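Local structure of tight junction protein ZO-3 (3KFV) at residues 224-237 with 248-260. The protein is a MAGUK-family scaffold that links tight junction membrane proteins such as claudins and occludin to the actin cytoskeleton, seen here through its SH3 and guanylate kinase-like domains. Residues are numbered along the deposited sequence; the frame is centred on the assembly and turned at random.
Sequences FFIPESRPALKALR and TRRLYAQAQKLRK
Phe224 and Ala255 meet where helix 248-262 packs over strand 221-227 of the parallel sheet in the guanylate kinase-like domain and crosses helix 230-240, which follows that strand after a short turn. The Phe224 ring, swung away from its own backbone N (chi1 176°), reaches the helix; Ala255 O lies at the edge of the ring, 3.3 Å from Phe224 CZ, while CE1 lies against Leu258 CB; Phe266 stacks on the same ring. Ile226 lays CG2 over one face of the Arg259 guanidinium, 3.5 Å from NH1. Pro227 rests on the helix by two ring atoms, CB against Tyr252 CE1 and CG against Ala255 CB. Ser229 is the N-cap of helix 230-240, its OG accepting from Ala232 N at 3.3 Å. Arg230 covers one face of the Tyr252 ring: CG makes a CH-pi contact 3.8 Å from the centroid, and the guanidinium stacks farther out, with planes 29° apart. Leu233 CD2 approaches the edge of that ring. Replacing Tyr252 by an alanine would probably leave the Arg230 guanidinium without its stacking surface and open a gap beside Pro227. Thr248 lies against the first turn of helix 230-240, CG2 beside Arg230 O and OG1 beside Lys234 CB. Arg237, bent at chi3 (64°), is held by a salt bridge to Asp156 and a hydrogen bond to Ser244, and its guanidinium receives Leu251 CD1 over one face, 3.9 Å from NE.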
loop_
_atom_site.group_PDB
_atom_site.type_symbol
_atom_site.label_atom_id
_atom_site.label_comp_id
_atom_site.label_asym_id
_atom_site.label_seq_id
_atom_site.Cartn_x
_atom_site.Cartn_y
_atom_site.Cartn_z
ATOM N N PHE A 224 -5.233 -7.890 4.804
ATOM C CA PHE A 224 -4.899 -8.285 6.170
ATOM C C PHE A 224 -5.929 -9.272 6.713
ATOM O O PHE A 224 -7.135 -9.047 6.609
ATOM C CB PHE A 224 -4.797 -7.055 7.075
ATOM C CG PHE A 224 -4.553 -7.385 8.522
ATOM C CD1 PHE A 224 -3.269 -7.610 8.992
ATOM C CD2 PHE A 224 -5.607 -7.472 9.415
ATOM C CE1 PHE A 224 -3.043 -7.916 10.319
ATOM C CE2 PHE A 224 -5.383 -7.781 10.745
ATOM C CZ PHE A 224 -4.099 -8.004 11.193
ATOM N N PHE A 225 -5.442 -10.368 7.285
ATOM C CA PHE A 225 -6.309 -11.417 7.814
ATOM C C PHE A 225 -6.408 -11.352 9.333
ATOM O O PHE A 225 -5.395 -11.412 10.030
ATOM C CB PHE A 225 -5.786 -12.788 7.394
ATOM C CG PHE A 225 -5.922 -13.060 5.931
ATOM C CD1 PHE A 225 -7.134 -13.487 5.402
ATOM C CD2 PHE A 225 -4.847 -12.892 5.082
ATOM C CE1 PHE A 225 -7.273 -13.741 4.053
ATOM C CE2 PHE A 225 -4.978 -13.148 3.725
ATOM C CZ PHE A 225 -6.194 -13.574 3.211
ATOM N N ILE A 226 -7.634 -11.243 9.838
ATOM C CA ILE A 226 -7.861 -11.082 11.267
ATOM C C ILE A 226 -8.186 -12.412 11.928
ATOM O O ILE A 226 -9.189 -13.044 11.593
ATOM C CB ILE A 226 -9.016 -10.099 11.554
ATOM C CG1 ILE A 226 -8.985 -8.926 10.577
ATOM C CG2 ILE A 226 -8.942 -9.587 12.986
ATOM C CD1 ILE A 226 -10.177 -8.012 10.694
ATOM N N PRO A 227 -7.340 -12.836 12.881
ATOM C CA PRO A 227 -7.521 -14.080 13.634
ATOM C C PRO A 227 -8.551 -13.927 14.746
ATOM O O PRO A 227 -8.533 -12.920 15.449
ATOM C CB PRO A 227 -6.140 -14.315 14.265
ATOM C CG PRO A 227 -5.233 -13.230 13.719
ATOM C CD PRO A 227 -6.125 -12.122 13.300
ATOM N N GLU A 228 -9.434 -14.912 14.890
ATOM C CA GLU A 228 -10.348 -14.971 16.025
ATOM C C GLU A 228 -9.566 -14.978 17.327
ATOM O O GLU A 228 -9.700 -14.072 18.153
ATOM C CB GLU A 228 -11.181 -16.250 15.970
ATOM C CG GLU A 228 -12.519 -16.123 15.280
ATOM C CD GLU A 228 -13.158 -17.479 15.045
ATOM O OE1 GLU A 228 -12.441 -18.497 15.184
ATOM O OE2 GLU A 228 -14.367 -17.527 14.716
ATOM N N SER A 229 -8.750 -16.014 17.500
ATOM C CA SER A 229 -8.022 -16.231 18.743
ATOM C C SER A 229 -6.778 -17.073 18.504
ATOM O O SER A 229 -6.623 -17.676 17.442
ATOM C CB SER A 229 -8.922 -16.937 19.758
ATOM O OG SER A 229 -9.525 -18.089 19.192
ATOM N N ARG A 230 -5.897 -17.117 19.500
ATOM C CA ARG A 230 -4.682 -17.918 19.414
ATOM C C ARG A 230 -4.993 -19.402 19.190
ATOM O O ARG A 230 -4.371 -20.054 18.347
ATOM C CB ARG A 230 -3.818 -17.715 20.659
ATOM C CG ARG A 230 -3.423 -16.269 20.880
ATOM C CD ARG A 230 -2.685 -16.083 22.191
ATOM N NE ARG A 230 -2.240 -14.702 22.383
ATOM C CZ ARG A 230 -3.032 -13.703 22.771
ATOM N NH1 ARG A 230 -4.324 -13.919 23.001
ATOM N NH2 ARG A 230 -2.532 -12.482 22.921
ATOM N N PRO A 231 -5.959 -19.946 19.942
ATOM C CA PRO A 231 -6.371 -21.320 19.640
ATOM C C PRO A 231 -6.892 -21.439 18.210
ATOM O O PRO A 231 -6.393 -22.268 17.449
ATOM C CB PRO A 231 -7.507 -21.569 20.636
ATOM C CG PRO A 231 -7.230 -20.635 21.765
ATOM C CD PRO A 231 -6.634 -19.412 21.139
ATOM N N ALA A 232 -7.875 -20.613 17.855
ATOM C CA ALA A 232 -8.516 -20.686 16.540
ATOM C C ALA A 232 -7.500 -20.619 15.403
ATOM O O ALA A 232 -7.695 -21.226 14.349
ATOM C CB ALA A 232 -9.554 -19.584 16.391
ATOM N N LEU A 233 -6.417 -19.884 15.632
ATOM C CA LEU A 233 -5.360 -19.729 14.644
ATOM C C LEU A 233 -4.449 -20.955 14.601
ATOM O O LEU A 233 -3.981 -21.360 13.531
ATOM C CB LEU A 233 -4.538 -18.477 14.946
ATOM C CG LEU A 233 -3.314 -18.250 14.056
ATOM C CD1 LEU A 233 -3.723 -18.135 12.593
ATOM C CD2 LEU A 233 -2.544 -17.019 14.508
ATOM N N LYS A 234 -4.191 -21.538 15.768
ATOM C CA LYS A 234 -3.377 -22.745 15.853
ATOM C C LYS A 234 -4.091 -23.886 15.147
ATOM O O LYS A 234 -3.466 -24.691 14.455
ATOM C CB LYS A 234 -3.118 -23.114 17.313
ATOM C CG LYS A 234 -2.116 -24.236 17.501
ATOM C CD LYS A 234 -2.057 -24.679 18.957
ATOM C CE LYS A 234 -1.122 -25.871 19.138
ATOM N NZ LYS A 234 -1.194 -26.427 20.520
ATOM N N ALA A 235 -5.406 -23.942 15.323
ATOM C CA ALA A 235 -6.225 -24.945 14.662
ATOM C C ALA A 235 -6.107 -24.788 13.157
ATOM O O ALA A 235 -5.703 -25.714 12.454
ATOM C CB ALA A 235 -7.668 -24.811 15.093
ATOM N N LEU A 236 -6.463 -23.604 12.671
ATOM C CA LEU A 236 -6.370 -23.279 11.250
ATOM C C LEU A 236 -5.012 -23.652 10.649
ATOM O O LEU A 236 -4.939 -24.253 9.579
ATOM C CB LEU A 236 -6.635 -21.787 11.044
ATOM C CG LEU A 236 -6.680 -21.259 9.611
ATOM C CD1 LEU A 236 -7.658 -22.065 8.772
ATOM C CD2 LEU A 236 -7.067 -19.797 9.615
ATOM N N ARG A 237 -3.937 -23.288 11.338
ATOM C CA ARG A 237 -2.600 -23.547 10.819
ATOM C C ARG A 237 -2.290 -25.038 10.789
ATOM O O ARG A 237 -1.726 -25.535 9.818
ATOM C CB ARG A 237 -1.536 -22.767 11.601
ATOM C CG ARG A 237 -1.505 -21.280 11.258
ATOM C CD ARG A 237 -0.220 -20.586 11.717
ATOM N NE ARG A 237 0.969 -21.104 11.046
ATOM C CZ ARG A 237 1.373 -20.735 9.832
ATOM N NH1 ARG A 237 2.467 -21.269 9.306
ATOM N NH2 ARG A 237 0.685 -19.837 9.139
ATOM N N THR A 248 2.430 -20.009 16.594
ATOM C CA THR A 248 1.063 -19.518 16.568
ATOM C C THR A 248 1.007 -18.300 17.477
ATOM O O THR A 248 0.098 -17.476 17.396
ATOM C CB THR A 248 0.085 -20.590 17.073
ATOM O OG1 THR A 248 -0.153 -21.548 16.031
ATOM C CG2 THR A 248 -1.237 -19.963 17.501
ATOM N N ARG A 249 2.016 -18.191 18.332
ATOM C CA ARG A 249 2.082 -17.143 19.334
ATOM C C ARG A 249 2.704 -15.877 18.746
ATOM O O ARG A 249 2.110 -14.802 18.808
ATOM C CB ARG A 249 2.884 -17.646 20.534
ATOM C CG ARG A 249 2.458 -17.084 21.878
ATOM C CD ARG A 249 2.587 -18.150 22.966
ATOM N NE ARG A 249 3.601 -19.157 22.647
ATOM C CZ ARG A 249 4.867 -19.119 23.061
ATOM N NH1 ARG A 249 5.292 -18.115 23.820
ATOM N NH2 ARG A 249 5.710 -20.087 22.714
ATOM N N ARG A 250 3.895 -16.009 18.167
ATOM C CA ARG A 250 4.561 -14.872 17.530
ATOM C C ARG A 250 3.711 -14.291 16.396
ATOM O O ARG A 250 3.720 -13.080 16.152
ATOM C CB ARG A 250 5.939 -15.278 16.997
ATOM N N LEU A 251 2.974 -15.161 15.708
ATOM C CA LEU A 251 2.155 -14.745 14.577
ATOM C C LEU A 251 0.894 -14.001 15.005
ATOM O O LEU A 251 0.495 -13.029 14.361
ATOM C CB LEU A 251 1.790 -15.943 13.698
ATOM C CG LEU A 251 2.889 -16.463 12.770
ATOM C CD1 LEU A 251 2.368 -17.621 11.939
ATOM C CD2 LEU A 251 3.415 -15.352 11.869
ATOM N N TYR A 252 0.260 -14.455 16.079
ATOM C CA TYR A 252 -0.934 -13.773 16.566
ATOM C C TYR A 252 -0.597 -12.357 17.037
ATOM O O TYR A 252 -1.248 -11.388 16.652
ATOM C CB TYR A 252 -1.612 -14.565 17.687
ATOM C CG TYR A 252 -2.918 -13.952 18.138
ATOM C CD1 TYR A 252 -4.130 -14.456 17.698
ATOM C CD2 TYR A 252 -2.935 -12.856 18.992
ATOM C CE1 TYR A 252 -5.325 -13.895 18.100
ATOM C CE2 TYR A 252 -4.125 -12.285 19.401
ATOM C CZ TYR A 252 -5.318 -12.809 18.952
ATOM O OH TYR A 252 -6.505 -12.244 19.359
ATOM N N ALA A 253 0.429 -12.241 17.870
ATOM C CA ALA A 253 0.846 -10.940 18.362
ATOM C C ALA A 253 1.262 -10.016 17.217
ATOM O O ALA A 253 1.003 -8.810 17.264
ATOM C CB ALA A 253 1.973 -11.088 19.375
ATOM N N GLN A 254 1.905 -10.573 16.192
ATOM C CA GLN A 254 2.306 -9.775 15.034
ATOM C C GLN A 254 1.085 -9.158 14.349
ATOM O O GLN A 254 1.092 -7.980 13.999
ATOM C CB GLN A 254 3.106 -10.618 14.041
ATOM N N ALA A 255 0.033 -9.950 14.170
ATOM C CA ALA A 255 -1.194 -9.450 13.563
ATOM C C ALA A 255 -1.806 -8.333 14.402
ATOM O O ALA A 255 -2.323 -7.351 13.862
ATOM C CB ALA A 255 -2.198 -10.582 13.361
ATOM N N GLN A 256 -1.751 -8.485 15.722
ATOM C CA GLN A 256 -2.241 -7.452 16.629
ATOM C C GLN A 256 -1.464 -6.153 16.445
ATOM O O GLN A 256 -2.044 -5.063 16.436
ATOM C CB GLN A 256 -2.146 -7.915 18.082
ATOM C CG GLN A 256 -3.384 -8.638 18.586
ATOM C CD GLN A 256 -3.313 -8.949 20.079
ATOM O OE1 GLN A 256 -2.288 -9.425 20.581
ATOM N NE2 GLN A 256 -4.406 -8.684 20.793
ATOM N N LYS A 257 -0.148 -6.277 16.293
ATOM C CA LYS A 257 0.723 -5.124 16.091
ATOM C C LYS A 257 0.411 -4.417 14.778
ATOM O O LYS A 257 0.344 -3.191 14.732
ATOM C CB LYS A 257 2.195 -5.547 16.135
ATOM C CG LYS A 257 3.191 -4.412 15.942
ATOM N N LEU A 258 0.217 -5.194 13.713
ATOM C CA LEU A 258 -0.128 -4.645 12.404
ATOM C C LEU A 258 -1.472 -3.922 12.422
ATOM O O LEU A 258 -1.607 -2.835 11.863
ATOM C CB LEU A 258 -0.165 -5.754 11.349
ATOM C CG LEU A 258 1.164 -6.379 10.922
ATOM C CD1 LEU A 258 0.916 -7.621 10.076
ATOM C CD2 LEU A 258 2.022 -5.369 10.177
ATOM N N ARG A 259 -2.466 -4.535 13.056
ATOM C CA ARG A 259 -3.802 -3.945 13.118
ATOM C C ARG A 259 -3.803 -2.639 13.912
ATOM O O ARG A 259 -4.469 -1.674 13.541
ATOM C CB ARG A 259 -4.802 -4.929 13.733
ATOM C CG ARG A 259 -6.257 -4.498 13.590
ATOM C CD ARG A 259 -7.216 -5.557 14.129
ATOM N NE ARG A 259 -8.587 -5.340 13.668
ATOM C CZ ARG A 259 -9.651 -5.979 14.149
ATOM N NH1 ARG A 259 -9.503 -6.881 15.115
ATOM N NH2 ARG A 259 -10.865 -5.720 13.666
ATOM N N LYS A 260 -3.052 -2.619 15.007
ATOM C CA LYS A 260 -2.975 -1.445 15.864
ATOM C C LYS A 260 -2.430 -0.248 15.092
ATOM O O LYS A 260 -3.078 0.797 15.005
ATOM C CB LYS A 260 -2.078 -1.739 17.073
ATOM C CG LYS A 260 -2.077 -0.663 18.149
#